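Local coordinates for aspartate semialdehyde dehydrogenase (Francisella tularensis subsp. tularensis, PDB 4WOJ) that catalyses the NADP-dependent interconversion of L-aspartate semialdehyde and L-aspartyl phosphate, an early step toward lysine, methionine and threonine, and works as a homodimer, at the interface of chains A and B. Sequence-based numbering; all coordinates share one arbitrary frame. Chains: chain A/B, Aspartate semialdehyde dehydrogenase.

Contact 1: the interface of chains A and B. Residues chain A 161-163, 165, 264, 281; chain B 161, 163, 165, 279, 281, 339, 345.
One face of the A:Trp161 indole carries the methyl CD2 of B:Leu339, 3.4 Å above the ring plane and offset toward its rim; the two side chains cross at about a right angle. A branched aliphatic tip suits a broad aromatic face. The imidazole of B:His345 and the A:Asn163 amide meet tip to tip, nearly coplanar (13°), with B:His345 CE1 facing A:Asn163 OD1 at 3.2 Å. The ring crosses the A:Asp264 carboxylate obliquely, planes 44° apart, B:His345 NE2 lying 3.3 Å from A:Asp264 CG; this carboxylate might favour a protonated imidazole. B:His345 ND1 shares a hydrogen bond of 3.2 Å with B:Thr281 OG1, which helps fix the turn of the ring.

Near the dimer axis, strands 161-167 and 275-284 of both subunits meet, joined by A strand 263-266 (A:Asp264), B strand 343-351 (B:His345) and the B:Leu339 loop. Asparagine, CG anti to the backbone N (A:Asn163 chi1 -168°), offers a carbonyl to the other chain's threonine; the paired amides reach tip to tip, planes steeply turned. B:Thr281 OG1 donates to A:Asn163 OD1 at 2.9 Å, so OD1 sits between hydroxyl and ring carbon. Small serines allow close approach: CB of A:Ser165 and CB of B:Ser165 are 3.6 Å apart, their hydroxyls at most weakly bonded. Coming from above the carbonyl plane, not along a lone pair, A:Thr281 OG1 donates to B:Asn163 OD1 at 2.8 Å.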
# COMPACT_ATOMS: atom_id res chain seq x y z
N TRP A 161 6.94 15.46 -13.80
CA TRP A 161 7.24 14.09 -13.33
C TRP A 161 6.16 13.47 -12.44
O TRP A 161 5.27 14.15 -11.98
CB TRP A 161 8.60 13.97 -12.65
CG TRP A 161 8.91 14.80 -11.44
CD1 TRP A 161 9.87 15.77 -11.36
CD2 TRP A 161 8.36 14.69 -10.11
NE1 TRP A 161 9.93 16.29 -10.10
CE2 TRP A 161 9.01 15.66 -9.31
CE3 TRP A 161 7.35 13.89 -9.53
CZ2 TRP A 161 8.71 15.86 -7.97
CZ3 TRP A 161 7.05 14.08 -8.21
CH2 TRP A 161 7.73 15.04 -7.43
N VAL A 162 6.28 12.15 -12.24
CA VAL A 162 5.34 11.35 -11.44
C VAL A 162 6.00 10.38 -10.46
O VAL A 162 6.69 9.49 -10.87
CB VAL A 162 4.45 10.45 -12.33
CG1 VAL A 162 3.36 9.79 -11.50
CG2 VAL A 162 3.84 11.24 -13.48
N ASN A 163 5.80 10.57 -9.17
CA ASN A 163 6.08 9.52 -8.20
C ASN A 163 4.85 8.66 -8.09
O ASN A 163 3.77 9.20 -7.82
CB ASN A 163 6.38 10.11 -6.84
CG ASN A 163 6.94 9.11 -5.88
OD1 ASN A 163 8.11 8.73 -5.98
ND2 ASN A 163 6.11 8.62 -4.95
N SER A 165 3.48 5.15 -5.90
CA SER A 165 3.60 4.07 -4.93
C SER A 165 2.44 3.12 -5.14
O SER A 165 1.29 3.49 -4.99
CB SER A 165 3.59 4.60 -3.48
OG SER A 165 4.66 5.50 -3.22
N ASP A 264 9.05 7.43 -11.25
CA ASP A 264 9.77 6.64 -10.27
C ASP A 264 8.85 6.37 -9.10
O ASP A 264 7.73 6.88 -9.04
CB ASP A 264 11.04 7.35 -9.83
CG ASP A 264 12.22 6.37 -9.55
OD1 ASP A 264 11.96 5.20 -9.10
OD2 ASP A 264 13.41 6.79 -9.79
N THR A 281 2.02 11.19 -6.90
CA THR A 281 2.43 12.52 -6.56
C THR A 281 3.01 13.09 -7.84
O THR A 281 4.01 12.60 -8.36
CB THR A 281 3.44 12.54 -5.42
OG1 THR A 281 2.86 11.94 -4.27
CG2 THR A 281 3.80 14.01 -5.03
N TRP B 161 12.01 18.04 1.94
CA TRP B 161 10.66 17.49 2.17
C TRP B 161 10.54 15.97 2.04
O TRP B 161 11.44 15.33 1.55
CB TRP B 161 9.59 18.16 1.31
CG TRP B 161 9.75 18.14 -0.17
CD1 TRP B 161 9.96 19.24 -0.96
CD2 TRP B 161 9.61 17.02 -1.07
NE1 TRP B 161 9.98 18.88 -2.26
CE2 TRP B 161 9.77 17.53 -2.38
CE3 TRP B 161 9.38 15.64 -0.91
CZ2 TRP B 161 9.73 16.72 -3.51
CZ3 TRP B 161 9.34 14.83 -2.04
CH2 TRP B 161 9.51 15.37 -3.33
N ASN B 163 7.58 12.98 0.73
CA ASN B 163 6.33 12.35 0.35
C ASN B 163 6.27 10.98 1.00
O ASN B 163 7.22 10.20 0.83
CB ASN B 163 6.25 12.16 -1.13
CG ASN B 163 4.86 11.73 -1.57
OD1 ASN B 163 3.99 12.56 -1.73
ND2 ASN B 163 4.67 10.44 -1.82
N SER B 165 3.63 7.58 1.26
CA SER B 165 2.42 6.79 0.95
C SER B 165 2.39 5.62 1.93
O SER B 165 3.28 4.81 1.94
CB SER B 165 2.45 6.25 -0.48
OG SER B 165 2.54 7.29 -1.45
N ALA B 279 6.22 3.87 1.92
CA ALA B 279 7.08 4.27 0.83
C ALA B 279 7.40 5.78 0.89
O ALA B 279 6.52 6.62 0.81
CB ALA B 279 6.43 3.92 -0.49
N THR B 281 9.48 9.15 -0.40
CA THR B 281 10.25 9.84 -1.43
C THR B 281 10.72 11.12 -0.80
O THR B 281 9.92 11.96 -0.40
CB THR B 281 9.39 10.08 -2.67
OG1 THR B 281 8.89 8.81 -3.14
CG2 THR B 281 10.20 10.72 -3.78
N LEU B 339 13.66 11.33 -10.59
CA LEU B 339 12.88 12.55 -10.52
C LEU B 339 13.77 13.75 -10.43
O LEU B 339 13.50 14.76 -11.03
CB LEU B 339 11.97 12.52 -9.29
CG LEU B 339 11.00 11.36 -9.21
CD1 LEU B 339 10.17 11.43 -7.92
CD2 LEU B 339 10.15 11.34 -10.46
N HIS B 345 14.51 7.40 -2.84
CA HIS B 345 13.37 6.57 -2.40
C HIS B 345 13.82 5.52 -1.43
O HIS B 345 14.95 5.03 -1.51
CB HIS B 345 12.78 5.83 -3.58
CG HIS B 345 12.45 6.72 -4.75
ND1 HIS B 345 11.28 7.44 -4.84
CD2 HIS B 345 13.15 6.99 -5.88
CE1 HIS B 345 11.26 8.10 -5.97
NE2 HIS B 345 12.37 7.84 -6.62

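Contact 2: the interface of chains A and B. Residues chain A 18, 175, 178-179, 182, 273, 353; chain B 198-199, 201-202.
The first turn of helix 198-209 of chain B packs against helix 175-191 of chain A, with the start of A helix 18-30 and loop residues A:Leu273 and A:Leu353 completing the surface. It is an apolar dimer contact that no polar bond crosses, so shape and hydrophobic burial carry it.

B:Ile198 is the main wedge, burying 93 Å² against chain A. Its two branches divide the work. With CG1 anti to the backbone N (chi1 -164°), the longer branch points at helix 175-191, where B:Ile198 CD1 lies 3.7 Å from A:Leu182 CD1 and also meets the A:Gln179 methylene CG. The shorter branch turns to the other side, and B:Ile198 CG2 rests 3.6 Å from the methyl CE of A:Met18. A beta-branched residue is well suited to touching both helices at once. Methionine suits the opposing position: A:Met18 is extended through chi2 and then bends at chi3 (112°), bringing its methyl to B:Ile198, which the side chain crosses at about a right angle. A:Met178 adds its sulfur beside B:Ile198 CG1. The B:Leu199 methyl CD2 meets A:Leu353 CD1 tip to tip at 4.0 Å.

Charged residues take part through their carbon-rich or flat portions. B:Glu202 bends at chi2 and runs antiparallel to A:Leu273, the methylene B:Glu202 CG lying 3.9 Å from A:Leu273 CB. B:Arg201 bends at chi3 (67°) and crosses A:Gln179 at about a right angle, with B:Arg201 NH1 3.7 Å from the methylene A:Gln179 CG; guanidinium and amide happen to be similarly tilted but do not stack. A flat cation can accept an aliphatic group on its face: A:Leu182 CD1 sits 3.1 Å above the B:Arg201 guanidinium plane, toward its rim, and 3.5 Å from B:Arg201 CZ.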
# COMPACT_ATOMS: atom_id res chain seq x y z
N MET A 18 -5.81 -16.05 -17.08
CA MET A 18 -6.72 -15.00 -16.59
C MET A 18 -6.86 -13.85 -17.57
O MET A 18 -7.96 -13.47 -17.88
CB MET A 18 -6.26 -14.47 -15.24
CG MET A 18 -6.39 -15.51 -14.17
SD MET A 18 -5.84 -14.87 -12.60
CE MET A 18 -7.40 -14.85 -11.80
N ALA A 175 -2.56 -17.02 -12.19
CA ALA A 175 -3.66 -17.72 -11.49
C ALA A 175 -3.29 -18.66 -10.33
O ALA A 175 -4.12 -18.93 -9.42
CB ALA A 175 -4.46 -18.49 -12.52
N MET A 178 -2.61 -16.39 -7.21
CA MET A 178 -3.90 -15.98 -6.62
C MET A 178 -4.51 -17.07 -5.78
O MET A 178 -4.98 -16.86 -4.68
CB MET A 178 -4.89 -15.60 -7.72
CG MET A 178 -6.14 -14.87 -7.20
SD MET A 178 -7.10 -13.96 -8.44
CE MET A 178 -5.78 -13.68 -9.59
N GLN A 179 -4.50 -18.26 -6.36
CA GLN A 179 -4.95 -19.46 -5.65
C GLN A 179 -4.17 -19.60 -4.39
O GLN A 179 -4.74 -19.82 -3.32
CB GLN A 179 -4.75 -20.69 -6.53
CG GLN A 179 -5.97 -20.98 -7.38
CD GLN A 179 -5.67 -21.83 -8.60
OE1 GLN A 179 -4.56 -22.35 -8.78
NE2 GLN A 179 -6.67 -21.96 -9.46
N LEU A 182 -5.35 -16.96 -1.83
CA LEU A 182 -6.64 -17.40 -1.27
C LEU A 182 -6.46 -18.53 -0.27
O LEU A 182 -7.09 -18.55 0.77
CB LEU A 182 -7.64 -17.87 -2.35
CG LEU A 182 -8.11 -16.79 -3.31
CD1 LEU A 182 -8.83 -17.43 -4.49
CD2 LEU A 182 -8.96 -15.75 -2.58
N LEU A 273 -6.93 -8.87 -5.05
CA LEU A 273 -7.05 -9.90 -6.06
C LEU A 273 -6.88 -9.49 -7.53
O LEU A 273 -6.13 -10.17 -8.23
CB LEU A 273 -8.37 -10.65 -5.83
CG LEU A 273 -8.45 -11.39 -4.49
CD1 LEU A 273 -9.87 -11.84 -4.20
CD2 LEU A 273 -7.51 -12.57 -4.39
N LEU A 353 -6.52 -6.91 -14.97
CA LEU A 353 -6.78 -7.83 -16.07
C LEU A 353 -7.32 -7.16 -17.31
O LEU A 353 -7.10 -7.61 -18.42
CB LEU A 353 -7.72 -8.92 -15.61
CG LEU A 353 -7.08 -9.85 -14.57
CD1 LEU A 353 -8.08 -10.81 -13.94
CD2 LEU A 353 -5.96 -10.66 -15.16
N ILE B 198 -11.30 -19.82 -10.87
CA ILE B 198 -10.62 -18.72 -10.15
C ILE B 198 -11.26 -17.33 -10.27
O ILE B 198 -11.37 -16.60 -9.27
CB ILE B 198 -9.11 -18.64 -10.51
CG1 ILE B 198 -8.34 -17.79 -9.48
CG2 ILE B 198 -8.92 -18.14 -11.93
CD1 ILE B 198 -8.45 -18.32 -8.06
N LEU B 199 -11.70 -16.95 -11.48
CA LEU B 199 -12.30 -15.60 -11.64
C LEU B 199 -13.69 -15.55 -11.06
O LEU B 199 -14.16 -14.50 -10.62
CB LEU B 199 -12.31 -15.14 -13.10
CG LEU B 199 -10.95 -15.02 -13.78
CD1 LEU B 199 -11.11 -14.49 -15.21
CD2 LEU B 199 -10.07 -14.09 -12.98
N ARG B 201 -14.49 -17.26 -8.32
CA ARG B 201 -14.26 -17.17 -6.88
C ARG B 201 -14.06 -15.73 -6.45
O ARG B 201 -14.62 -15.27 -5.46
CB ARG B 201 -13.07 -18.00 -6.46
CG ARG B 201 -13.26 -19.51 -6.61
CD ARG B 201 -11.92 -20.26 -6.64
NE ARG B 201 -11.26 -20.17 -5.37
CZ ARG B 201 -10.08 -20.70 -5.08
NH1 ARG B 201 -9.39 -21.34 -6.01
NH2 ARG B 201 -9.54 -20.51 -3.87
N GLU B 202 -13.24 -15.03 -7.23
CA GLU B 202 -12.91 -13.63 -6.97
C GLU B 202 -14.22 -12.85 -6.96
O GLU B 202 -14.48 -12.05 -6.05
CB GLU B 202 -11.90 -13.11 -8.02
CG GLU B 202 -11.54 -11.64 -7.91
CD GLU B 202 -12.75 -10.75 -8.17
OE1 GLU B 202 -13.10 -9.89 -7.33
OE2 GLU B 202 -13.42 -10.99 -9.20

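Contact 1 and contact 2 belong to the same two-fold interface, with centres about 30 Å apart and no residues in common. Contact 1 joins strands near the symmetry axis and includes polar bonds, whereas in contact 2 helix 198-209 of one chain lies on helices 175-191 and 18-30 of the other; each has its twin. Strand 275-284, which supplies contact 1, also bears A:His276, the predicted proton acceptor, about 12 Å from the centre of contact 2; A:Cys141, the predicted acyl-thioester nucleophile, is about 15 Å from it. The structure alone does not show coupling, though so near an interface could help hold the catalytic region in place.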